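Local coordinates for proline iminopeptidase (Streptomyces halstedii, PDB 3WMR), which is an amidohydrolase of the alpha/beta hydrolase fold that acts on polyketide substrates, with a hydrophobic tunnel for interacting with them, at residues G118-F123 with R138-L143; L131-A136 with D249-I254. One frame throughout, in Å; residues are numbered along the deposited sequence.

Contact 1 (G118-F123 with R138-L143); sequences GDYVLF and RRPAGL. With GOL (glycerol), chain D.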
loop_
_atom_site.group_PDB
_atom_site.type_symbol
_atom_site.label_atom_id
_atom_site.label_comp_id
_atom_site.label_asym_id
_atom_site.label_seq_id
_atom_site.Cartn_x
_atom_site.Cartn_y
_atom_site.Cartn_z
ATOM N N GLY A 118 5.386 -21.598 1.652
ATOM C CA GLY A 118 6.721 -22.143 1.396
ATOM C C GLY A 118 7.597 -21.345 0.435
ATOM O O GLY A 118 8.807 -21.533 0.418
ATOM N N ASP A 119 7.000 -20.463 -0.372
ATOM C CA ASP A 119 7.741 -19.744 -1.404
ATOM C C ASP A 119 6.935 -18.584 -2.019
ATOM O O ASP A 119 5.943 -18.817 -2.711
ATOM C CB ASP A 119 8.152 -20.713 -2.512
ATOM C CG ASP A 119 9.192 -20.127 -3.423
ATOM O OD1 ASP A 119 9.695 -19.038 -3.116
ATOM O OD2 ASP A 119 9.508 -20.738 -4.445
ATOM N N TYR A 120 7.350 -17.345 -1.754
ATOM C CA TYR A 120 6.571 -16.175 -2.170
ATOM C C TYR A 120 7.429 -14.912 -2.132
ATOM O O TYR A 120 8.451 -14.881 -1.449
ATOM C CB TYR A 120 5.298 -16.010 -1.318
ATOM C CG TYR A 120 5.539 -15.780 0.166
ATOM C CD1 TYR A 120 5.896 -16.830 0.992
ATOM C CD2 TYR A 120 5.422 -14.513 0.732
ATOM C CE1 TYR A 120 6.145 -16.636 2.351
ATOM C CE2 TYR A 120 5.665 -14.306 2.099
ATOM C CZ TYR A 120 6.037 -15.372 2.901
ATOM O OH TYR A 120 6.263 -15.177 4.261
ATOM N N VAL A 121 7.037 -13.913 -2.921
ATOM C CA VAL A 121 7.633 -12.575 -2.906
ATOM C C VAL A 121 6.534 -11.627 -2.426
ATOM O O VAL A 121 5.365 -11.846 -2.730
ATOM C CB VAL A 121 8.152 -12.197 -4.309
ATOM C CG1 VAL A 121 8.800 -10.818 -4.346
ATOM C CG2 VAL A 121 9.148 -13.240 -4.792
ATOM N N LEU A 122 6.883 -10.625 -1.625
ATOM C CA LEU A 122 5.905 -9.626 -1.184
ATOM C C LEU A 122 6.150 -8.274 -1.832
ATOM O O LEU A 122 7.288 -7.788 -1.866
ATOM C CB LEU A 122 5.928 -9.431 0.337
ATOM C CG LEU A 122 5.437 -10.508 1.299
ATOM C CD1 LEU A 122 5.479 -9.929 2.705
ATOM C CD2 LEU A 122 4.030 -10.975 0.972
ATOM N N PHE A 123 5.071 -7.687 -2.366
ATOM C CA PHE A 123 5.054 -6.296 -2.838
ATOM C C PHE A 123 4.048 -5.576 -1.960
ATOM O O PHE A 123 2.889 -5.975 -1.873
ATOM C CB PHE A 123 4.614 -6.248 -4.297
ATOM C CG PHE A 123 4.437 -4.860 -4.851
ATOM C CD1 PHE A 123 5.466 -4.234 -5.522
ATOM C CD2 PHE A 123 3.223 -4.198 -4.723
ATOM C CE1 PHE A 123 5.288 -2.966 -6.058
ATOM C CE2 PHE A 123 3.028 -2.920 -5.275
ATOM C CZ PHE A 123 4.061 -2.310 -5.937
ATOM N N ARG A 138 10.199 -10.657 10.796
ATOM C CA ARG A 138 10.092 -11.915 11.526
ATOM C C ARG A 138 10.820 -13.059 10.842
ATOM O O ARG A 138 10.841 -14.172 11.359
ATOM C CB ARG A 138 8.620 -12.277 11.706
ATOM C CG ARG A 138 7.856 -11.167 12.393
ATOM C CD ARG A 138 6.396 -11.512 12.594
ATOM N NE ARG A 138 5.655 -10.648 13.538
ATOM C CZ ARG A 138 5.870 -9.354 13.814
ATOM N NH1 ARG A 138 6.824 -8.632 13.232
ATOM N NH2 ARG A 138 5.075 -8.754 14.692
ATOM N N ARG A 139 11.390 -12.793 9.667
ATOM C CA ARG A 139 12.244 -13.738 8.975
ATOM C C ARG A 139 11.532 -15.053 8.664
ATOM O O ARG A 139 12.027 -16.129 9.022
ATOM C CB ARG A 139 13.541 -13.984 9.784
ATOM C CG ARG A 139 14.397 -12.728 9.930
ATOM C CD ARG A 139 15.618 -12.957 10.820
ATOM N NE ARG A 139 16.542 -11.824 10.780
ATOM C CZ ARG A 139 17.728 -11.779 11.393
ATOM N NH1 ARG A 139 18.164 -12.810 12.105
ATOM N NH2 ARG A 139 18.490 -10.693 11.302
ATOM N N PRO A 140 10.369 -14.982 7.997
ATOM C CA PRO A 140 9.666 -16.208 7.623
ATOM C C PRO A 140 10.437 -16.950 6.525
ATOM O O PRO A 140 11.070 -16.310 5.677
ATOM C CB PRO A 140 8.329 -15.685 7.077
ATOM C CG PRO A 140 8.669 -14.359 6.496
ATOM C CD PRO A 140 9.794 -13.796 7.325
ATOM N N ALA A 141 10.375 -18.278 6.542
ATOM C CA ALA A 141 11.237 -19.121 5.704
ATOM C C ALA A 141 10.958 -19.020 4.206
ATOM O O ALA A 141 11.883 -19.087 3.387
ATOM C CB ALA A 141 11.133 -20.582 6.157
ATOM N N GLY A 142 9.694 -18.882 3.836
ATOM C CA GLY A 142 9.328 -18.905 2.417
ATOM C C GLY A 142 9.503 -17.599 1.666
ATOM O O GLY A 142 9.404 -17.571 0.438
ATOM N N LEU A 143 9.751 -16.511 2.388
ATOM C CA LEU A 143 9.901 -15.196 1.763
ATOM C C LEU A 143 11.224 -15.052 0.987
ATOM O O LEU A 143 12.309 -15.168 1.566
ATOM C CB LEU A 143 9.787 -14.086 2.800
ATOM C CG LEU A 143 9.932 -12.658 2.235
ATOM C CD1 LEU A 143 8.731 -12.312 1.353
ATOM C CD2 LEU A 143 10.101 -11.655 3.360
HETATM C C1 GOL D . 11.812 -20.471 -0.993
HETATM O O1 GOL D . 11.407 -21.439 -0.021
HETATM C C2 GOL D . 13.069 -19.749 -0.516
HETATM O O2 GOL D . 14.007 -19.634 -1.602
HETATM C C3 GOL D . 12.724 -18.354 0.004
HETATM O O3 GOL D . 13.051 -18.225 1.390
#

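Contact 2 (L131-A136 with D249-I254); sequences LGSVHA and DCLPDI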
loop_
_atom_site.group_PDB
_atom_site.type_symbol
_atom_site.label_atom_id
_atom_site.label_comp_id
_atom_site.label_asym_id
_atom_site.label_seq_id
_atom_site.Cartn_x
_atom_site.Cartn_y
_atom_site.Cartn_z
ATOM N N LEU A 131 3.329 -2.936 6.509
ATOM C CA LEU A 131 2.906 -4.294 6.880
ATOM C C LEU A 131 3.898 -5.335 6.355
ATOM O O LEU A 131 4.371 -6.197 7.103
ATOM C CB LEU A 131 1.475 -4.574 6.361
ATOM C CG LEU A 131 0.882 -5.968 6.644
ATOM C CD1 LEU A 131 0.745 -6.197 8.141
ATOM C CD2 LEU A 131 -0.461 -6.161 5.959
ATOM N N GLY A 132 4.230 -5.250 5.060
ATOM C CA GLY A 132 5.233 -6.146 4.473
ATOM C C GLY A 132 6.554 -6.156 5.222
ATOM O O GLY A 132 7.164 -7.215 5.390
ATOM N N SER A 133 7.001 -4.983 5.679
ATOM C CA SER A 133 8.275 -4.874 6.402
ATOM C C SER A 133 8.201 -5.571 7.756
ATOM O O SER A 133 9.148 -6.250 8.172
ATOM C CB SER A 133 8.646 -3.411 6.629
ATOM O OG SER A 133 8.867 -2.754 5.407
ATOM N N VAL A 134 7.075 -5.391 8.442
ATOM C CA VAL A 134 6.859 -6.044 9.747
ATOM C C VAL A 134 6.886 -7.565 9.571
ATOM O O VAL A 134 7.561 -8.298 10.307
ATOM C CB VAL A 134 5.521 -5.593 10.385
ATOM C CG1 VAL A 134 5.230 -6.364 11.662
ATOM C CG2 VAL A 134 5.547 -4.099 10.673
ATOM N N HIS A 135 6.150 -8.033 8.579
ATOM C CA HIS A 135 6.167 -9.440 8.205
ATOM C C HIS A 135 7.580 -9.959 7.867
ATOM O O HIS A 135 7.982 -10.990 8.378
ATOM C CB HIS A 135 5.235 -9.646 7.029
ATOM C CG HIS A 135 5.197 -11.046 6.523
ATOM N ND1 HIS A 135 4.221 -11.945 6.898
ATOM C CD2 HIS A 135 6.012 -11.704 5.670
ATOM C CE1 HIS A 135 4.435 -13.096 6.291
ATOM N NE2 HIS A 135 5.516 -12.977 5.544
ATOM N N ALA A 136 8.320 -9.241 7.016
ATOM C CA ALA A 136 9.669 -9.643 6.624
ATOM C C ALA A 136 10.658 -9.648 7.807
ATOM O O ALA A 136 11.629 -10.401 7.793
ATOM C CB ALA A 136 10.200 -8.748 5.516
ATOM N N ASP A 249 12.277 0.185 13.724
ATOM C CA ASP A 249 12.938 -0.709 14.685
ATOM C C ASP A 249 13.047 -2.153 14.220
ATOM O O ASP A 249 13.921 -2.879 14.676
ATOM C CB ASP A 249 12.229 -0.660 16.038
ATOM C CG ASP A 249 12.486 0.647 16.785
ATOM O OD1 ASP A 249 13.488 1.349 16.488
ATOM O OD2 ASP A 249 11.682 0.975 17.684
ATOM N N CYS A 250 12.186 -2.576 13.307
ATOM C CA CYS A 250 12.270 -3.934 12.787
ATOM C C CYS A 250 13.098 -4.047 11.492
ATOM O O CYS A 250 13.476 -5.149 11.110
ATOM C CB CYS A 250 10.878 -4.501 12.602
ATOM S SG CYS A 250 10.111 -3.924 11.084
ATOM N N LEU A 251 13.430 -2.918 10.864
ATOM C CA LEU A 251 14.082 -2.917 9.553
ATOM C C LEU A 251 15.454 -3.585 9.503
ATOM O O LEU A 251 15.768 -4.240 8.506
ATOM C CB LEU A 251 14.162 -1.492 8.950
ATOM C CG LEU A 251 12.833 -0.748 8.710
ATOM C CD1 LEU A 251 13.045 0.626 8.087
ATOM C CD2 LEU A 251 11.866 -1.549 7.868
ATOM N N PRO A 252 16.269 -3.452 10.576
ATOM C CA PRO A 252 17.552 -4.146 10.538
ATOM C C PRO A 252 17.430 -5.664 10.470
ATOM O O PRO A 252 18.395 -6.312 10.099
ATOM C CB PRO A 252 18.239 -3.722 11.868
ATOM C CG PRO A 252 17.570 -2.443 12.243
ATOM C CD PRO A 252 16.144 -2.595 11.775
ATOM N N ASP A 253 16.270 -6.223 10.822
ATOM C CA ASP A 253 16.084 -7.678 10.864
ATOM C C ASP A 253 15.663 -8.296 9.526
ATOM O O ASP A 253 15.587 -9.527 9.393
ATOM C CB ASP A 253 15.054 -8.047 11.933
ATOM C CG ASP A 253 15.561 -7.792 13.366
ATOM O OD1 ASP A 253 16.785 -7.692 13.602
ATOM O OD2 ASP A 253 14.709 -7.679 14.262
ATOM N N ILE A 254 15.365 -7.454 8.541
ATOM C CA ILE A 254 14.957 -7.934 7.212
ATOM C C ILE A 254 16.176 -8.492 6.483
ATOM O O ILE A 254 17.133 -7.755 6.206
ATOM C CB ILE A 254 14.280 -6.812 6.393
ATOM C CG1 ILE A 254 12.958 -6.406 7.053
ATOM C CG2 ILE A 254 14.027 -7.267 4.965
ATOM C CD1 ILE A 254 12.363 -5.110 6.539
#

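Contact 1 (G118-F123 with R138-L143)
Two parallel strands begin to pair here, with the CA atoms of Tyr120 and Leu143 5.2 Å apart. Their entry is marked by one cross-segment hydrogen bond, from Tyr120 N to Gly142 O (3.0 Å); it bends to 149° at the hydrogen, and the donor sits above the carbonyl plane, 38° out of it. The same oxygen also takes a CA-H...O contact from Asp119. Gly142 brings its bare CA to 3.3 Å from Gly118 O, so the two backbones meet directly.

Tyr120 and Leu143 carry the side-chain contact between them. With CG between the backbone N and the carbonyl carbon (chi1 62°), the Tyr120 ring lies along residues 142-143: Leu143 CA stands 4.0 Å above one face of the Tyr120 ring, offset toward the rim, while Leu122 CG lies in plane at the edge. The hydroxyl OH of Tyr120 touches Pro140 CG (3.4 Å) and hydrogen-bonds to His135 NE2. Leu143 CD1 touches both Tyr120 CE2 (3.7 Å) and Leu122 CG (3.8 Å). At the outer end, Asp119 forms a salt bridge with Arg144, and a glycerol, probably from the crystallisation liquor, donates hydrogen bonds to Gly118 O and Ala141 O.

The arrangement closes a beta-alpha-beta crossover, strand 120-125 to helix 127-137 to strand 143-149, a central unit of the alpha/beta hydrolase sheet.

Contact 2 (L131-A136 with D249-I254)
Ile254 enters this interface where the two segments come closest, its CA 5.6 Å from that of Ala136. From its CB the side chain forks. Branch CG2, anti to the backbone N, lies 4.1 Å from Ala136 CB. The longer branch starts at CG1, anti to the carbonyl carbon (chi1 -66°), and meets the same methyl more closely, with Ile254 CG1 3.9 Å from Ala136 CB. An extended second torsion (chi2 166°) then carries the tip back along the helix by one turn: Ile254 CD1 reaches 3.8 Å from Ser133 O and 4.1 Å from Ser133 CB. Both prongs of the fork thus rest on the Ala136 methyl, and the tip abuts Ser133, one turn earlier in the helix.

Two further side chains extend the contact beyond Ile254. Leu251 sends CD2 to Ser133 CB (3.9 Å), so the serine methylene is met by two methyl ends, while its hydroxyl turns to Gly129 O within its own helix. Cys250 takes the crowded position between its backbone N and carbonyl carbon (chi1 80°), which lays SG against the helix backbone, 3.8 Å from Ser133 O. No hydrogen bond crosses between the segments, and the join is one of van der Waals fit. The 3-10 turn holds its own shape through bonds from N of residue i+3 to O of residue i, Asp253 N to Cys250 O and Ile254 N to Leu251 O.

Around this seam, Ser133 and Ala136 rest on strand 143-149 through Leu146, and Leu251 packs on Phe276 and Leu279 of helix 270-279. Val134 touches Trp245 of the pocket that holds the bound polyether, His135 packs on helix 100-113, and the turn itself leads on to strand 258-263.

In the fold
The segments alternate along the chain: 118-123, then 131-136, 138-143 and, much later, 249-254. Contact 1 joins the start of strand 120-125 to the approach to strand 143-149; contact 2 packs the intervening helix 127-137 against the loop before strand 258-263, the next strand across the sheet. Their centres lie about 12 Å apart, and they interlock through the tyrosine-histidine hydrogen bond already met in contact 1 and a probable one from Arg139 NE to Asp253 O (2.8 Å). Both involve the strand and helix that flank Ser126, the predicted nucleophile, whose sharp turn fits the nucleophile elbow of this fold.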